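Side-chain contacts in LPXTG cell wall surface protein (Streptococcus gordonii, PDB 4IGB), which is attached to the streptococcal cell wall through a peptidoglycan anchor and probably acts as an adhesin, its N-terminal domains being the part seen here: residues 144-147 / 148-151; 156-160 / 161-165; 180-183 / 184-188. All coordinates share one frame; numbering follows the deposited sequence.

Interaction 1: residues 144-147 / 148-151; sequences LWES and NAFE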
loop_
_atom_site.group_PDB
_atom_site.type_symbol
_atom_site.label_atom_id
_atom_site.label_comp_id
_atom_site.label_asym_id
_atom_site.label_seq_id
_atom_site.Cartn_x
_atom_site.Cartn_y
_atom_site.Cartn_z
ATOM N N LEU B 144 6.625 13.684 -14.099
ATOM C CA LEU B 144 7.005 13.553 -15.510
ATOM C C LEU B 144 6.385 12.318 -16.161
ATOM O O LEU B 144 6.038 12.349 -17.338
ATOM C CB LEU B 144 8.521 13.440 -15.693
ATOM C CG LEU B 144 9.501 14.536 -15.290
ATOM C CD1 LEU B 144 10.783 14.361 -16.098
ATOM C CD2 LEU B 144 8.901 15.920 -15.487
ATOM N N TRP B 145 6.283 11.229 -15.399
ATOM C CA TRP B 145 5.938 9.920 -15.944
ATOM C C TRP B 145 4.537 9.478 -15.533
ATOM O O TRP B 145 3.751 9.042 -16.371
ATOM C CB TRP B 145 6.978 8.888 -15.502
ATOM C CG TRP B 145 8.371 9.393 -15.693
ATOM C CD1 TRP B 145 9.322 9.579 -14.730
ATOM C CD2 TRP B 145 8.966 9.804 -16.927
ATOM N NE1 TRP B 145 10.479 10.072 -15.293
ATOM C CE2 TRP B 145 10.284 10.221 -16.643
ATOM C CE3 TRP B 145 8.512 9.860 -18.249
ATOM C CZ2 TRP B 145 11.155 10.683 -17.631
ATOM C CZ3 TRP B 145 9.381 10.327 -19.234
ATOM C CH2 TRP B 145 10.684 10.732 -18.916
ATOM N N GLU B 146 4.246 9.580 -14.239
ATOM C CA GLU B 146 2.918 9.307 -13.705
ATOM C C GLU B 146 2.584 10.392 -12.700
ATOM O O GLU B 146 3.478 11.073 -12.191
ATOM C CB GLU B 146 2.878 7.993 -12.920
ATOM C CG GLU B 146 3.489 6.781 -13.567
ATOM C CD GLU B 146 3.475 5.578 -12.625
ATOM O OE1 GLU B 146 2.897 5.683 -11.515
ATOM O OE2 GLU B 146 4.046 4.533 -12.993
ATOM N N SER B 147 1.298 10.516 -12.398
ATOM C CA SER B 147 0.832 11.355 -11.309
ATOM C C SER B 147 1.272 10.768 -9.963
ATOM O O SER B 147 1.377 9.553 -9.806
ATOM C CB SER B 147 -0.698 11.452 -11.338
ATOM O OG SER B 147 -1.147 12.194 -12.461
ATOM N N ASN B 148 1.540 11.637 -9.000
ATOM C CA ASN B 148 1.678 11.197 -7.618
ATOM C C ASN B 148 2.708 10.090 -7.423
ATOM O O ASN B 148 2.455 9.105 -6.745
ATOM C CB ASN B 148 0.313 10.734 -7.105
ATOM C CG ASN B 148 -0.623 11.889 -6.869
ATOM O OD1 ASN B 148 -0.260 12.860 -6.213
ATOM N ND2 ASN B 148 -1.822 11.809 -7.425
ATOM N N ALA B 149 3.876 10.251 -8.016
ATOM C CA ALA B 149 4.838 9.175 -7.994
ATOM C C ALA B 149 6.234 9.664 -7.650
ATOM O O ALA B 149 6.540 10.857 -7.748
ATOM C CB ALA B 149 4.845 8.446 -9.347
ATOM N N PHE B 150 7.070 8.729 -7.240
ATOM C CA PHE B 150 8.494 8.986 -7.114
ATOM C C PHE B 150 9.283 8.020 -7.990
ATOM O O PHE B 150 8.777 6.966 -8.398
ATOM C CB PHE B 150 8.950 8.932 -5.652
ATOM C CG PHE B 150 8.617 7.649 -4.942
ATOM C CD1 PHE B 150 9.467 6.556 -5.022
ATOM C CD2 PHE B 150 7.466 7.545 -4.169
ATOM C CE1 PHE B 150 9.180 5.374 -4.351
ATOM C CE2 PHE B 150 7.160 6.363 -3.501
ATOM C CZ PHE B 150 8.029 5.277 -3.581
ATOM N N GLU B 151 10.525 8.385 -8.278
ATOM C CA GLU B 151 11.369 7.608 -9.169
ATOM C C GLU B 151 12.659 7.208 -8.482
ATOM O O GLU B 151 13.316 8.045 -7.891
ATOM C CB GLU B 151 11.691 8.457 -10.395
ATOM C CG GLU B 151 12.653 7.840 -11.392
ATOM C CD GLU B 151 12.642 8.597 -12.712
ATOM O OE1 GLU B 151 11.767 9.481 -12.867
ATOM O OE2 GLU B 151 13.505 8.318 -13.584
#
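Trp145 and Glu151 meet through the indole edge, where NE1 lies 2.8 Å from OE1 of Glu151. The single N-H is shared: Tyr157 OH is its stronger partner, and the bond to OE1 is weak, bent to 122° at the hydrogen. The pair is well matched, since the indole offers an N-H in its own plane and a long glutamate can bring an acceptor to it. OE1 lies near the indole plane, yet the carboxylate is turned 60° from the ring. The other carboxylate oxygen, OE2, is held by Ser280 and Tyr157. Glu151 spans the gap because its CG lies anti to the backbone N (chi1 176°) and the chain beyond stays extended. One indole face carries Leu144 CB, 3.7 Å above the ring centre. The loop carrying Trp145 links the antiparallel neighbours 135-142 and 149-153 of a six-stranded sheet, and the chain reverses within it. At the bend Asn148 takes left-handed helical backbone angles, a conformation that asparagine tolerates well. Glu146 also has an extended chain, which carries OE1 to 4.0 Å from Ala149 CB. The small alanine methyl fits against the aliphatic base of Glu146. OE1 of Glu146 forms a salt bridge with Lys30, whose NZ is also bonded to Ser147 O.

Interaction 2: residues 156-160 / 161-165; sequences PYVDA and NHDYI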
loop_
_atom_site.group_PDB
_atom_site.type_symbol
_atom_site.label_atom_id
_atom_site.label_comp_id
_atom_site.label_asym_id
_atom_site.label_seq_id
_atom_site.Cartn_x
_atom_site.Cartn_y
_atom_site.Cartn_z
ATOM N N PRO B 156 20.485 10.208 -14.616
ATOM C CA PRO B 156 20.477 11.616 -14.216
ATOM C C PRO B 156 19.295 12.399 -14.783
ATOM O O PRO B 156 18.781 12.125 -15.882
ATOM C CB PRO B 156 21.771 12.163 -14.831
ATOM C CG PRO B 156 22.621 10.973 -15.057
ATOM C CD PRO B 156 21.696 9.865 -15.383
ATOM N N TYR B 157 18.862 13.380 -14.005
ATOM C CA TYR B 157 18.068 14.479 -14.526
ATOM C C TYR B 157 18.909 15.712 -14.300
ATOM O O TYR B 157 19.462 15.892 -13.223
ATOM C CB TYR B 157 16.734 14.580 -13.794
ATOM C CG TYR B 157 15.820 13.440 -14.145
ATOM C CD1 TYR B 157 15.022 13.501 -15.281
ATOM C CD2 TYR B 157 15.784 12.288 -13.369
ATOM C CE1 TYR B 157 14.199 12.460 -15.627
ATOM C CE2 TYR B 157 14.955 11.237 -13.701
ATOM C CZ TYR B 157 14.164 11.329 -14.839
ATOM O OH TYR B 157 13.326 10.296 -15.198
ATOM N N VAL B 158 19.028 16.551 -15.317
ATOM C CA VAL B 158 19.946 17.670 -15.231
ATOM C C VAL B 158 19.398 18.938 -15.878
ATOM O O VAL B 158 18.464 18.901 -16.688
ATOM C CB VAL B 158 21.320 17.330 -15.882
ATOM C CG1 VAL B 158 21.902 16.053 -15.289
ATOM C CG2 VAL B 158 21.179 17.199 -17.396
ATOM N N ASP B 159 19.982 20.060 -15.480
ATOM C CA ASP B 159 19.863 21.303 -16.223
ATOM C C ASP B 159 21.226 21.980 -16.234
ATOM O O ASP B 159 22.199 21.431 -15.708
ATOM C CB ASP B 159 18.759 22.209 -15.664
ATOM C CG ASP B 159 19.044 22.700 -14.261
ATOM O OD1 ASP B 159 20.174 22.518 -13.759
ATOM O OD2 ASP B 159 18.125 23.294 -13.658
ATOM N N ALA B 160 21.301 23.160 -16.839
ATOM C CA ALA B 160 22.575 23.844 -17.036
ATOM C C ALA B 160 23.325 24.072 -15.729
ATOM O O ALA B 160 24.548 24.035 -15.694
ATOM C CB ALA B 160 22.354 25.166 -17.755
ATOM N N ASN B 161 22.582 24.318 -14.657
ATOM C CA ASN B 161 23.190 24.606 -13.363
ATOM C C ASN B 161 23.469 23.355 -12.539
ATOM O O ASN B 161 24.163 23.412 -11.524
ATOM C CB ASN B 161 22.318 25.582 -12.571
ATOM C CG ASN B 161 22.222 26.941 -13.234
ATOM O OD1 ASN B 161 23.076 27.312 -14.039
ATOM N ND2 ASN B 161 21.179 27.690 -12.901
ATOM N N HIS B 162 22.930 22.224 -12.980
ATOM C CA HIS B 162 23.136 20.958 -12.290
ATOM C C HIS B 162 23.501 19.857 -13.277
ATOM O O HIS B 162 22.696 18.974 -13.567
ATOM C CB HIS B 162 21.889 20.568 -11.496
ATOM C CG HIS B 162 21.556 21.522 -10.390
ATOM N ND1 HIS B 162 20.883 22.704 -10.605
ATOM C CD2 HIS B 162 21.807 21.466 -9.061
ATOM C CE1 HIS B 162 20.733 23.337 -9.456
ATOM N NE2 HIS B 162 21.284 22.607 -8.504
ATOM N N ASP B 163 24.723 19.923 -13.792
ATOM C CA ASP B 163 25.202 18.951 -14.762
ATOM C C ASP B 163 26.473 18.275 -14.260
ATOM O O ASP B 163 27.471 18.207 -14.975
ATOM C CB ASP B 163 25.463 19.630 -16.106
ATOM C CG ASP B 163 25.621 18.641 -17.242
ATOM O OD1 ASP B 163 25.047 17.535 -17.156
ATOM O OD2 ASP B 163 26.319 18.968 -18.222
ATOM N N TYR B 164 26.431 17.779 -13.029
ATOM C CA TYR B 164 27.588 17.111 -12.445
ATOM C C TYR B 164 27.283 15.671 -12.033
ATOM O O TYR B 164 27.981 15.091 -11.200
ATOM C CB TYR B 164 28.154 17.919 -11.265
ATOM C CG TYR B 164 27.090 18.483 -10.366
ATOM C CD1 TYR B 164 26.400 17.659 -9.484
ATOM C CD2 TYR B 164 26.754 19.835 -10.409
ATOM C CE1 TYR B 164 25.404 18.162 -8.656
ATOM C CE2 TYR B 164 25.764 20.349 -9.589
ATOM C CZ TYR B 164 25.090 19.503 -8.710
ATOM O OH TYR B 164 24.099 19.987 -7.885
ATOM N N ILE B 165 26.247 15.093 -12.629
ATOM C CA ILE B 165 25.852 13.725 -12.304
ATOM C C ILE B 165 26.490 12.719 -13.252
ATOM O O ILE B 165 26.397 12.857 -14.468
ATOM C CB ILE B 165 24.329 13.548 -12.338
ATOM C CG1 ILE B 165 23.633 14.723 -11.641
ATOM C CG2 ILE B 165 23.936 12.228 -11.678
ATOM C CD1 ILE B 165 22.134 14.748 -11.836
HETATM O O HOH W 1 26.341 22.695 -13.650
#
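A type I beta turn from Asp159 to His162 follows the short strand 157-158, which pairs with strand 56-57 in the N-terminal domain, and its first and last residues are joined through backbone and side chains alike. His162 N donates to Asp159 O at 2.9 Å, the closing bond of the turn. Aspartate suits the first position because its carboxylate can reach forward to the amides that follow: with CG between the backbone N and carbonyl carbon (chi1 65°), OD1 receives weak bonds from Asn161 N at 3.1 Å and His162 N at 2.9 Å. The same oxygen offers its syn lone pair to His162 ND1 at 3.2 Å, with 146° at the hydrogen. OD1 lies in the imidazole plane. The two side chains lie side by side and point the same way, with carboxylate and ring planes 43° apart. This bond restrains the imidazole's rotation, as does its stack with Phe50. Past the turn the chain doubles back, bringing Ile165 against Pro156 and Val158. Ile165 reaches with both branches: CD1 lies 3.7 Å from Val158 CG1, and CG2 packs 3.8 Å from Pro156 CB, branched and cyclic aliphatic groups filling a buried corner beside strands 68-75 and 135-142. A water bridges the turn, donating to Ala160 O at 3.0 Å and accepting from Asp163 N at 3.2 Å.

Interaction 3: residues 180-183 / 184-188; sequences IRYA and DGTET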
loop_
_atom_site.group_PDB
_atom_site.type_symbol
_atom_site.label_atom_id
_atom_site.label_comp_id
_atom_site.label_asym_id
_atom_site.label_seq_id
_atom_site.Cartn_x
_atom_site.Cartn_y
_atom_site.Cartn_z
ATOM N N ILE B 180 2.577 3.964 5.487
ATOM C CA ILE B 180 1.460 4.892 5.602
ATOM C C ILE B 180 0.938 4.847 7.036
ATOM O O ILE B 180 0.986 3.809 7.687
ATOM C CB ILE B 180 0.333 4.568 4.614
ATOM C CG1 ILE B 180 -0.022 3.071 4.656
ATOM C CG2 ILE B 180 0.769 4.961 3.218
ATOM C CD1 ILE B 180 -1.247 2.691 3.777
ATOM N N ARG B 181 0.425 5.976 7.513
ATOM C CA ARG B 181 0.164 6.165 8.934
ATOM C C ARG B 181 -0.959 7.178 9.091
ATOM O O ARG B 181 -0.935 8.218 8.439
ATOM C CB ARG B 181 1.448 6.740 9.553
ATOM C CG ARG B 181 1.669 6.471 10.998
ATOM C CD ARG B 181 2.957 7.163 11.479
ATOM N NE ARG B 181 4.189 6.470 11.095
ATOM C CZ ARG B 181 5.407 6.950 11.343
ATOM N NH1 ARG B 181 5.551 8.120 11.965
ATOM N NH2 ARG B 181 6.481 6.274 10.975
ATOM N N TYR B 182 -1.948 6.897 9.938
ATOM C CA TYR B 182 -2.894 7.943 10.294
ATOM C C TYR B 182 -2.183 9.079 11.063
ATOM O O TYR B 182 -1.486 8.848 12.058
ATOM C CB TYR B 182 -4.051 7.386 11.133
ATOM C CG TYR B 182 -4.983 6.439 10.396
ATOM C CD1 TYR B 182 -5.495 6.763 9.151
ATOM C CD2 TYR B 182 -5.334 5.210 10.952
ATOM C CE1 TYR B 182 -6.349 5.891 8.479
ATOM C CE2 TYR B 182 -6.179 4.332 10.294
ATOM C CZ TYR B 182 -6.691 4.678 9.050
ATOM O OH TYR B 182 -7.542 3.807 8.380
ATOM N N ALA B 183 -2.407 10.307 10.625
ATOM C CA ALA B 183 -1.806 11.453 11.280
ATOM C C ALA B 183 -2.305 11.591 12.713
ATOM O O ALA B 183 -1.570 12.052 13.577
ATOM C CB ALA B 183 -2.091 12.725 10.495
ATOM N N ASP B 184 -3.549 11.194 12.976
ATOM C CA ASP B 184 -4.114 11.406 14.312
ATOM C C ASP B 184 -3.527 10.479 15.390
ATOM O O ASP B 184 -3.769 10.671 16.588
ATOM C CB ASP B 184 -5.653 11.355 14.306
ATOM C CG ASP B 184 -6.205 9.977 13.987
ATOM O OD1 ASP B 184 -5.426 9.004 13.919
ATOM O OD2 ASP B 184 -7.439 9.866 13.813
ATOM N N GLY B 185 -2.749 9.485 14.966
ATOM C CA GLY B 185 -2.057 8.614 15.907
ATOM C C GLY B 185 -2.804 7.351 16.296
ATOM O O GLY B 185 -2.323 6.561 17.123
ATOM N N THR B 186 -3.986 7.161 15.722
ATOM C CA THR B 186 -4.723 5.910 15.906
ATOM C C THR B 186 -4.068 4.794 15.116
ATOM O O THR B 186 -3.296 5.050 14.186
ATOM C CB THR B 186 -6.205 6.025 15.459
ATOM O OG1 THR B 186 -6.273 6.542 14.124
ATOM C CG2 THR B 186 -6.975 6.945 16.395
ATOM N N GLU B 187 -4.385 3.555 15.482
ATOM C CA GLU B 187 -3.782 2.393 14.856
ATOM C C GLU B 187 -4.076 2.355 13.355
ATOM O O GLU B 187 -5.209 2.543 12.936
ATOM C CB GLU B 187 -4.248 1.114 15.556
ATOM C CG GLU B 187 -3.651 0.951 16.965
ATOM C CD GLU B 187 -4.460 0.003 17.850
ATOM O OE1 GLU B 187 -3.993 -1.131 18.099
ATOM O OE2 GLU B 187 -5.561 0.405 18.302
ATOM N N THR B 188 -3.044 2.145 12.549
ATOM C CA THR B 188 -3.215 2.165 11.102
ATOM C C THR B 188 -3.570 0.762 10.604
ATOM O O THR B 188 -2.716 -0.112 10.533
ATOM C CB THR B 188 -1.955 2.708 10.375
ATOM O OG1 THR B 188 -1.616 4.002 10.896
ATOM C CG2 THR B 188 -2.208 2.824 8.865
HETATM O O HOH W 2 -1.134 6.579 13.613
#
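Tyr182 and Thr188 close a loop at the end of strand 170-182, part of the eight-stranded antiparallel sheet of the N-terminal domain, where a type I beta turn from Tyr182 to Gly185 overlaps an Asx turn that begins at Asp184. Tyr182 N points almost straight at Thr188 OG1, 3.1 Å away with 162° at the hydrogen, the threonine hydroxyl in effect standing in for the carbonyl a neighbouring strand would offer. It does so because OG1 lies beside the backbone N of Thr188 (chi1 -55°), while the other branch, CG2, comes over one face of the Tyr182 ring and within 3.5 Å of Ile180 O. At the ring's edge, near its plane, Glu187 O approaches CD2 to 3.3 Å. The Tyr182 backbone oxygen accepts from Gly185 N at 3.2 Å, the donor sitting above the carbonyl plane; a water also donates to it at 2.8 Å. Gly185 has a positive phi that brings the place of a CB against the preceding carbonyl oxygen, so glycine suits it.

Asp184, whose OD1 also lies near Tyr182 CB, holds the start of the loop. Its CG is tucked between backbone N and carbonyl carbon (chi1 67°), which turns OD1 toward Thr186. That oxygen is gripped by two donors: Thr186 N from above the carboxylate plane at 3.0 Å, and Thr186 OG1 on the syn side at 2.6 Å. Lys103 in turn bonds to Thr186 OG1 and makes a cation-pi contact with the Tyr182 ring, whose hydroxyl is held by Asp189. Arg181, on the strand itself, forms a salt bridge with Glu179 and makes a cation-pi contact with Tyr108. The water that donates to Tyr182 O spends its other hydrogen on Thr186 O, 2.7 Å away.

How the interactions relate
Interactions 1, 2 and 3 follow in series within the N-terminal domain. The first two touch although their centres are 19 Å apart, because Tyr157 reaches back from the strand of interaction 2: its OH lies 2.6 Å from Glu151 OE2 and 2.9 Å from Trp145 NE1, both probable hydrogen bonds, and its CE1 packs 3.9 Å from Leu144 CD1. Neither takes part in the sodium site of Asp198, Asp200 and Thr248; the side chains of Trp145 and Tyr157 are about 10 and 12 Å from the ion. Interaction 3 stands apart, its nearest atoms about 9 Å from those of interaction 1 and about 23 Å from those of interaction 2.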